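Local coordinates for SalCYP truncation (Salinispora tropica, PDB 7ABB), which belongs to the cytochrome P450 family, a mostly helical haem-protein fold, and carries a heme c bound in a pocket among its helices, at residues Tyr366-Pro371 against Tyr382-Val387; His243-Ile248 against Pro376-Val381. One frame throughout, in Å; residues are numbered along the deposited sequence.

Contact 1: Tyr366-Pro371 against Tyr382-Val387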
loop_
_atom_site.group_PDB
_atom_site.type_symbol
_atom_site.label_atom_id
_atom_site.label_comp_id
_atom_site.label_asym_id
_atom_site.label_seq_id
_atom_site.Cartn_x
_atom_site.Cartn_y
_atom_site.Cartn_z
ATOM N N TYR A 366 12.500 -10.210 -20.263
ATOM C CA TYR A 366 12.049 -8.853 -20.520
ATOM C C TYR A 366 13.130 -7.926 -19.982
ATOM O O TYR A 366 14.013 -8.347 -19.229
ATOM C CB TYR A 366 10.661 -8.582 -19.881
ATOM C CG TYR A 366 10.612 -8.941 -18.407
ATOM C CD1 TYR A 366 10.378 -10.249 -17.999
ATOM C CD2 TYR A 366 10.907 -7.989 -17.453
ATOM C CE1 TYR A 366 10.390 -10.588 -16.660
ATOM C CE2 TYR A 366 10.911 -8.308 -16.136
ATOM C CZ TYR A 366 10.671 -9.605 -15.753
ATOM O OH TYR A 366 10.698 -9.921 -14.412
ATOM N N ARG A 367 13.020 -6.646 -20.326
ATOM C CA ARG A 367 14.040 -5.689 -19.922
ATOM C C ARG A 367 13.463 -4.278 -19.947
ATOM O O ARG A 367 12.406 -4.020 -20.513
ATOM C CB ARG A 367 15.290 -5.788 -20.810
ATOM C CG ARG A 367 15.048 -5.361 -22.256
ATOM C CD ARG A 367 16.245 -5.599 -23.170
ATOM N NE ARG A 367 16.542 -7.015 -23.299
ATOM C CZ ARG A 367 17.578 -7.515 -23.976
ATOM N NH1 ARG A 367 18.417 -6.704 -24.632
ATOM N NH2 ARG A 367 17.773 -8.828 -24.041
ATOM N N LEU A 368 14.191 -3.360 -19.348
ATOM C CA LEU A 368 13.866 -1.958 -19.537
ATOM C C LEU A 368 14.405 -1.504 -20.894
ATOM O O LEU A 368 15.353 -2.087 -21.422
ATOM C CB LEU A 368 14.459 -1.122 -18.399
ATOM C CG LEU A 368 13.980 -1.572 -17.013
ATOM C CD1 LEU A 368 14.633 -0.682 -15.935
ATOM C CD2 LEU A 368 12.477 -1.560 -16.888
ATOM N N PRO A 369 13.811 -0.464 -21.494
ATOM C CA PRO A 369 14.191 -0.101 -22.879
ATOM C C PRO A 369 15.684 0.091 -23.055
ATOM O O PRO A 369 16.286 -0.464 -23.989
ATOM C CB PRO A 369 13.393 1.183 -23.114
ATOM C CG PRO A 369 12.115 0.944 -22.291
ATOM C CD PRO A 369 12.613 0.268 -21.035
ATOM N N ASP A 370 16.315 0.866 -22.156
ATOM C CA ASP A 370 17.769 0.930 -22.052
ATOM C C ASP A 370 18.092 0.141 -20.799
ATOM O O ASP A 370 17.904 0.657 -19.681
ATOM C CB ASP A 370 18.267 2.368 -21.938
ATOM C CG ASP A 370 19.767 2.442 -21.720
ATOM O OD1 ASP A 370 20.343 1.391 -21.393
ATOM O OD2 ASP A 370 20.359 3.528 -21.896
ATOM N N PRO A 371 18.518 -1.119 -20.912
ATOM C CA PRO A 371 18.633 -1.972 -19.721
ATOM C C PRO A 371 19.835 -1.657 -18.841
ATOM O O PRO A 371 20.001 -2.309 -17.800
ATOM C CB PRO A 371 18.740 -3.383 -20.323
ATOM C CG PRO A 371 19.302 -3.178 -21.659
ATOM C CD PRO A 371 18.830 -1.854 -22.144
ATOM N N TYR A 382 4.459 8.412 -13.038
ATOM C CA TYR A 382 5.591 7.803 -13.724
ATOM C C TYR A 382 5.057 6.968 -14.879
ATOM O O TYR A 382 3.861 6.691 -14.966
ATOM C CB TYR A 382 6.411 6.941 -12.759
ATOM C CG TYR A 382 5.658 5.749 -12.219
ATOM C CD1 TYR A 382 5.642 4.537 -12.904
ATOM C CD2 TYR A 382 4.952 5.839 -11.018
ATOM C CE1 TYR A 382 4.952 3.443 -12.416
ATOM C CE2 TYR A 382 4.257 4.755 -10.523
ATOM C CZ TYR A 382 4.257 3.558 -11.221
ATOM O OH TYR A 382 3.578 2.452 -10.762
ATOM N N ASP A 383 5.962 6.540 -15.761
ATOM C CA ASP A 383 5.589 5.669 -16.875
ATOM C C ASP A 383 6.650 4.583 -16.976
ATOM O O ASP A 383 7.766 4.840 -17.434
ATOM C CB ASP A 383 5.463 6.463 -18.177
ATOM C CG ASP A 383 5.040 5.603 -19.361
ATOM O OD1 ASP A 383 4.902 4.377 -19.195
ATOM O OD2 ASP A 383 4.841 6.162 -20.462
ATOM N N LEU A 384 6.312 3.385 -16.544
ATOM C CA LEU A 384 7.223 2.250 -16.573
ATOM C C LEU A 384 6.970 1.489 -17.863
ATOM O O LEU A 384 5.964 0.786 -17.987
ATOM C CB LEU A 384 7.007 1.358 -15.359
ATOM C CG LEU A 384 7.757 0.030 -15.398
ATOM C CD1 LEU A 384 9.251 0.260 -15.471
ATOM C CD2 LEU A 384 7.415 -0.805 -14.189
ATOM N N ARG A 385 7.883 1.641 -18.816
ATOM C CA ARG A 385 7.857 0.874 -20.056
ATOM C C ARG A 385 8.747 -0.351 -19.888
ATOM O O ARG A 385 9.899 -0.239 -19.459
ATOM C CB ARG A 385 8.329 1.728 -21.233
ATOM C CG ARG A 385 8.316 1.022 -22.588
ATOM C CD ARG A 385 8.640 1.979 -23.735
ATOM N NE ARG A 385 8.803 1.303 -25.032
ATOM C CZ ARG A 385 9.849 1.453 -25.853
ATOM N NH1 ARG A 385 10.861 2.257 -25.515
ATOM N NH2 ARG A 385 9.901 0.797 -27.028
ATOM N N ILE A 386 8.213 -1.514 -20.234
ATOM C CA ILE A 386 8.959 -2.761 -20.262
ATOM C C ILE A 386 8.878 -3.278 -21.688
ATOM O O ILE A 386 7.846 -3.111 -22.352
ATOM C CB ILE A 386 8.377 -3.792 -19.278
ATOM C CG1 ILE A 386 8.275 -3.190 -17.877
ATOM C CG2 ILE A 386 9.175 -5.081 -19.292
ATOM C CD1 ILE A 386 7.708 -4.119 -16.842
ATOM N N VAL A 387 9.968 -3.889 -22.167
ATOM C CA VAL A 387 10.007 -4.455 -23.509
ATOM C C VAL A 387 10.533 -5.889 -23.461
ATOM O O VAL A 387 11.192 -6.311 -22.507
ATOM C CB VAL A 387 10.862 -3.592 -24.478
ATOM C CG1 VAL A 387 10.312 -2.165 -24.575
ATOM C CG2 VAL A 387 12.333 -3.565 -24.076
#
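Val387, near the C-terminus of this cytochrome P450, pairs with Arg367 in a single antiparallel, hydrogen-bonded bridge at the end of strand 385-387, whose other neighbour is strand 127-129. Arg367 N reaches Val387 O at 2.9 Å, and Val387 N answers to Arg367 O at 2.9 Å, the latter almost straight at 177°. With two bonds and no further rungs, the loop is pinned at one point. Both methyls of Val387 meet the loop. Val387 CG2 lies between the backbone N and the carbonyl carbon, and it rests 3.7 Å from Arg367 CG; Val387 CG1 is 4.3 Å from Pro369 CG, a looser contact. The proline ring also leans on the chain of Arg385. There chi1 (-179°) puts CG anti to the backbone N, and from CG the chain runs extended to NE; Arg385 CB, CG and CD lie 3.8 to 4.0 Å from Pro369 CG. The guanidinium is salt-bridged to Glu127, while one face of it has Val387 CG1 above it, displaced toward the rim. On the buried flank, Ile386 CG2 touches Tyr366 CB at 3.8 Å, the two side chains lying side by side. Pro369 CD sits 3.2 Å from the carbonyl oxygen Arg385 O.

Contact 2: His243-Ile248 against Pro376-Val381. With HEC (heme c), chain B.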
loop_
_atom_site.group_PDB
_atom_site.type_symbol
_atom_site.label_atom_id
_atom_site.label_comp_id
_atom_site.label_asym_id
_atom_site.label_seq_id
_atom_site.Cartn_x
_atom_site.Cartn_y
_atom_site.Cartn_z
ATOM N N HIS A 243 4.143 -1.190 -5.706
ATOM C CA HIS A 243 4.979 -2.328 -5.330
ATOM C C HIS A 243 5.146 -3.299 -6.496
ATOM O O HIS A 243 6.252 -3.809 -6.737
ATOM C CB HIS A 243 4.400 -3.035 -4.101
ATOM C CG HIS A 243 4.934 -2.504 -2.809
ATOM N ND1 HIS A 243 6.253 -2.654 -2.425
ATOM C CD2 HIS A 243 4.333 -1.805 -1.819
ATOM C CE1 HIS A 243 6.426 -2.099 -1.240
ATOM N NE2 HIS A 243 5.273 -1.580 -0.845
ATOM N N MET A 244 4.075 -3.527 -7.260
ATOM C CA MET A 244 4.183 -4.380 -8.437
ATOM C C MET A 244 5.179 -3.800 -9.420
ATOM O O MET A 244 5.998 -4.526 -9.998
ATOM C CB MET A 244 2.826 -4.534 -9.121
ATOM C CG MET A 244 1.870 -5.451 -8.415
ATOM S SD MET A 244 0.243 -5.504 -9.208
ATOM C CE MET A 244 0.729 -6.107 -10.814
ATOM N N ALA A 245 5.111 -2.486 -9.613
ATOM C CA ALA A 245 5.918 -1.814 -10.628
ATOM C C ALA A 245 7.384 -1.753 -10.220
ATOM O O ALA A 245 8.277 -2.029 -11.032
ATOM C CB ALA A 245 5.370 -0.406 -10.864
ATOM N N ASN A 246 7.671 -1.335 -8.986
ATOM C CA ASN A 246 9.064 -1.251 -8.564
ATOM C C ASN A 246 9.725 -2.618 -8.534
ATOM O O ASN A 246 10.923 -2.730 -8.851
ATOM C CB ASN A 246 9.141 -0.579 -7.196
ATOM C CG ASN A 246 9.096 0.925 -7.292
ATOM O OD1 ASN A 246 9.965 1.543 -7.912
ATOM N ND2 ASN A 246 8.087 1.530 -6.669
ATOM N N GLY A 247 8.967 -3.664 -8.190
ATOM C CA GLY A 247 9.527 -5.007 -8.205
ATOM C C GLY A 247 9.852 -5.488 -9.613
ATOM O O GLY A 247 10.952 -5.985 -9.869
ATOM N N ILE A 248 8.891 -5.377 -10.540
ATOM C CA ILE A 248 9.156 -5.800 -11.919
ATOM C C ILE A 248 10.225 -4.925 -12.545
ATOM O O ILE A 248 11.017 -5.404 -13.360
ATOM C CB ILE A 248 7.868 -5.811 -12.768
ATOM C CG1 ILE A 248 8.083 -6.710 -13.982
ATOM C CG2 ILE A 248 7.458 -4.436 -13.193
ATOM C CD1 ILE A 248 7.964 -8.186 -13.608
ATOM N N PRO A 376 14.717 5.093 -11.921
ATOM C CA PRO A 376 14.323 5.778 -10.687
ATOM C C PRO A 376 13.333 4.962 -9.879
ATOM O O PRO A 376 12.618 4.101 -10.385
ATOM C CB PRO A 376 13.672 7.061 -11.204
ATOM C CG PRO A 376 13.014 6.629 -12.481
ATOM C CD PRO A 376 13.935 5.567 -13.081
ATOM N N PHE A 377 13.277 5.266 -8.581
ATOM C CA PHE A 377 12.202 4.721 -7.769
ATOM C C PHE A 377 10.874 5.281 -8.282
ATOM O O PHE A 377 10.766 6.488 -8.532
ATOM C CB PHE A 377 12.420 5.087 -6.286
ATOM C CG PHE A 377 11.346 4.547 -5.367
ATOM C CD1 PHE A 377 11.332 3.216 -5.009
ATOM C CD2 PHE A 377 10.330 5.370 -4.914
ATOM C CE1 PHE A 377 10.327 2.700 -4.189
ATOM C CE2 PHE A 377 9.321 4.859 -4.068
ATOM C CZ PHE A 377 9.325 3.530 -3.723
ATOM N N LEU A 378 9.870 4.409 -8.428
ATOM C CA LEU A 378 8.600 4.752 -9.067
ATOM C C LEU A 378 7.589 5.172 -8.011
ATOM O O LEU A 378 7.322 4.408 -7.089
ATOM C CB LEU A 378 8.056 3.569 -9.861
ATOM C CG LEU A 378 9.035 3.043 -10.923
ATOM C CD1 LEU A 378 8.473 1.783 -11.542
ATOM C CD2 LEU A 378 9.316 4.099 -11.964
ATOM N N ARG A 379 7.064 6.387 -8.142
ATOM C CA ARG A 379 6.067 6.926 -7.228
ATOM C C ARG A 379 5.338 8.054 -7.940
ATOM O O ARG A 379 5.814 8.585 -8.947
ATOM C CB ARG A 379 6.709 7.439 -5.932
ATOM C CG ARG A 379 7.751 8.512 -6.169
ATOM C CD ARG A 379 8.609 8.803 -4.935
ATOM N NE ARG A 379 7.923 9.649 -3.962
ATOM C CZ ARG A 379 8.141 10.954 -3.796
ATOM N NH1 ARG A 379 9.030 11.604 -4.541
ATOM N NH2 ARG A 379 7.454 11.614 -2.877
ATOM N N ASN A 380 4.170 8.415 -7.413
ATOM C CA ASN A 380 3.409 9.556 -7.951
ATOM C C ASN A 380 3.149 9.299 -9.435
ATOM O O ASN A 380 2.646 8.218 -9.784
ATOM C CB ASN A 380 4.167 10.837 -7.650
ATOM C CG ASN A 380 4.331 11.077 -6.161
ATOM O OD1 ASN A 380 3.459 10.710 -5.378
ATOM N ND2 ASN A 380 5.448 11.673 -5.769
ATOM N N VAL A 381 3.463 10.239 -10.323
ATOM C CA VAL A 381 3.264 10.084 -11.761
ATOM C C VAL A 381 4.551 9.565 -12.392
ATOM O O VAL A 381 5.604 10.201 -12.295
ATOM C CB VAL A 381 2.844 11.413 -12.396
ATOM C CG1 VAL A 381 2.680 11.256 -13.910
ATOM C CG2 VAL A 381 1.557 11.914 -11.749
HETATM FE FE HEC B . -3.001 -0.910 3.400
HETATM C CHA HEC B . -3.431 0.606 6.459
HETATM C CHB HEC B . 0.355 -0.264 3.627
HETATM C CHC HEC B . -2.544 -2.451 0.371
HETATM C CHD HEC B . -6.371 -1.214 3.015
HETATM N NA HEC B . -1.805 -0.004 4.748
HETATM C C1A HEC B . -2.154 0.526 5.990
HETATM C C2A HEC B . -0.990 1.001 6.710
HETATM C C3A HEC B . 0.054 0.737 5.905
HETATM C C4A HEC B . -0.431 0.122 4.694
HETATM C CMA HEC B . 1.541 1.048 6.154
HETATM C CAA HEC B . -0.962 1.638 8.146
HETATM C CBA HEC B . -1.155 3.150 8.155
HETATM C CGA HEC B . -1.056 3.669 9.580
HETATM O O1A HEC B . -1.321 4.885 9.720
HETATM O O2A HEC B . -0.724 2.869 10.493
HETATM N NB HEC B . -1.422 -1.235 2.202
HETATM C C1B HEC B . -0.104 -0.934 2.494
HETATM C C2B HEC B . 0.702 -1.455 1.431
HETATM C C3B HEC B . -0.099 -2.081 0.548
HETATM C C4B HEC B . -1.440 -1.934 0.998
HETATM C CMB HEC B . 2.236 -1.299 1.445
HETATM C CAB HEC B . 0.154 -2.790 -0.757
HETATM C CBB HEC B . 1.569 -3.175 -1.044
HETATM N NC HEC B . -4.238 -1.652 1.961
HETATM C C1C HEC B . -3.831 -2.327 0.834
HETATM C C2C HEC B . -4.986 -2.873 0.173
HETATM C C3C HEC B . -6.079 -2.547 0.899
HETATM C C4C HEC B . -5.608 -1.760 2.016
HETATM C CMC HEC B . -4.914 -3.701 -1.111
HETATM C CAC HEC B . -7.572 -2.826 0.664
HETATM C CBC HEC B . -7.989 -3.966 -0.265
HETATM N ND HEC B . -4.573 -0.377 4.510
HETATM C C1D HEC B . -5.896 -0.617 4.139
HETATM C C2D HEC B . -6.740 -0.138 5.188
HETATM C C3D HEC B . -5.871 0.430 6.254
HETATM C C4D HEC B . -4.527 0.219 5.759
HETATM C CMD HEC B . -8.273 -0.189 5.183
HETATM C CAD HEC B . -6.294 1.079 7.583
HETATM C CBD HEC B . -6.309 -0.003 8.636
HETATM C CGD HEC B . -6.620 0.597 9.993
HETATM O O1D HEC B . -6.955 -0.167 10.924
HETATM O O2D HEC B . -6.526 1.835 10.111
#
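The Phe377 ring carries the amide of Asn246 over one face, the two planes only 9° apart, with Asn246 ND2 3.5 Å from Phe377 CE1; at its edge, in plane, lies Arg379 CD. Away from this pair, the His243 ring meets heme c obliquely, its CD2 3.2 Å from heme c CBB. Here helix 238-253, which probably corresponds to part of the long helix that P450s run past the haem, meets the loop leading to the C-terminal strand. The buried Asn246 projects from the helix and grips both polar backbone atoms of Leu378, much as a neighbouring strand would. Leu378 N donates to Asn246 OD1 at 2.9 Å, on a lone pair in the carbonyl plane, and Asn246 ND2 donates to Leu378 O at 3.0 Å, with that oxygen close to the amide plane. Beside this clamp Leu378 CD1 packs on Ala245 CB at 3.9 Å. Asn246 ND2 has a weak further bond to Asn242 O, one helical turn back. Oxygen thus faces an N-H and nitrogen faces a carbonyl: the paired bonds fix which way round the amide lies, hold it flat along the ring, and satisfy the N-H and C=O of Leu378.

Contacts 1 and 2 alternate along the chain, segment 243-248 of helix 238-253 coming first and the loop 376-381 running straight into 382-387, so the C-terminal tail carries one segment of each contact. Their centres are about 12 Å apart, and the helix joins them: Tyr366 OH lies 3.3 Å from Ile248 CD1, Ile386 CD1 lies 3.7 Å from Ile248 CG2, and Tyr382 OH, hydrogen-bonded to Asn242 OD1 and Ser131 OG, approaches Ala245 CB at 3.4 Å. Leu384 also touches Leu378. Contact 2 is the deeper, its centre about 12 Å from the chain's centre against about 23 Å for contact 1. Through His243, contact 2 borders the heme c pocket, whereas contact 1 sits farther out.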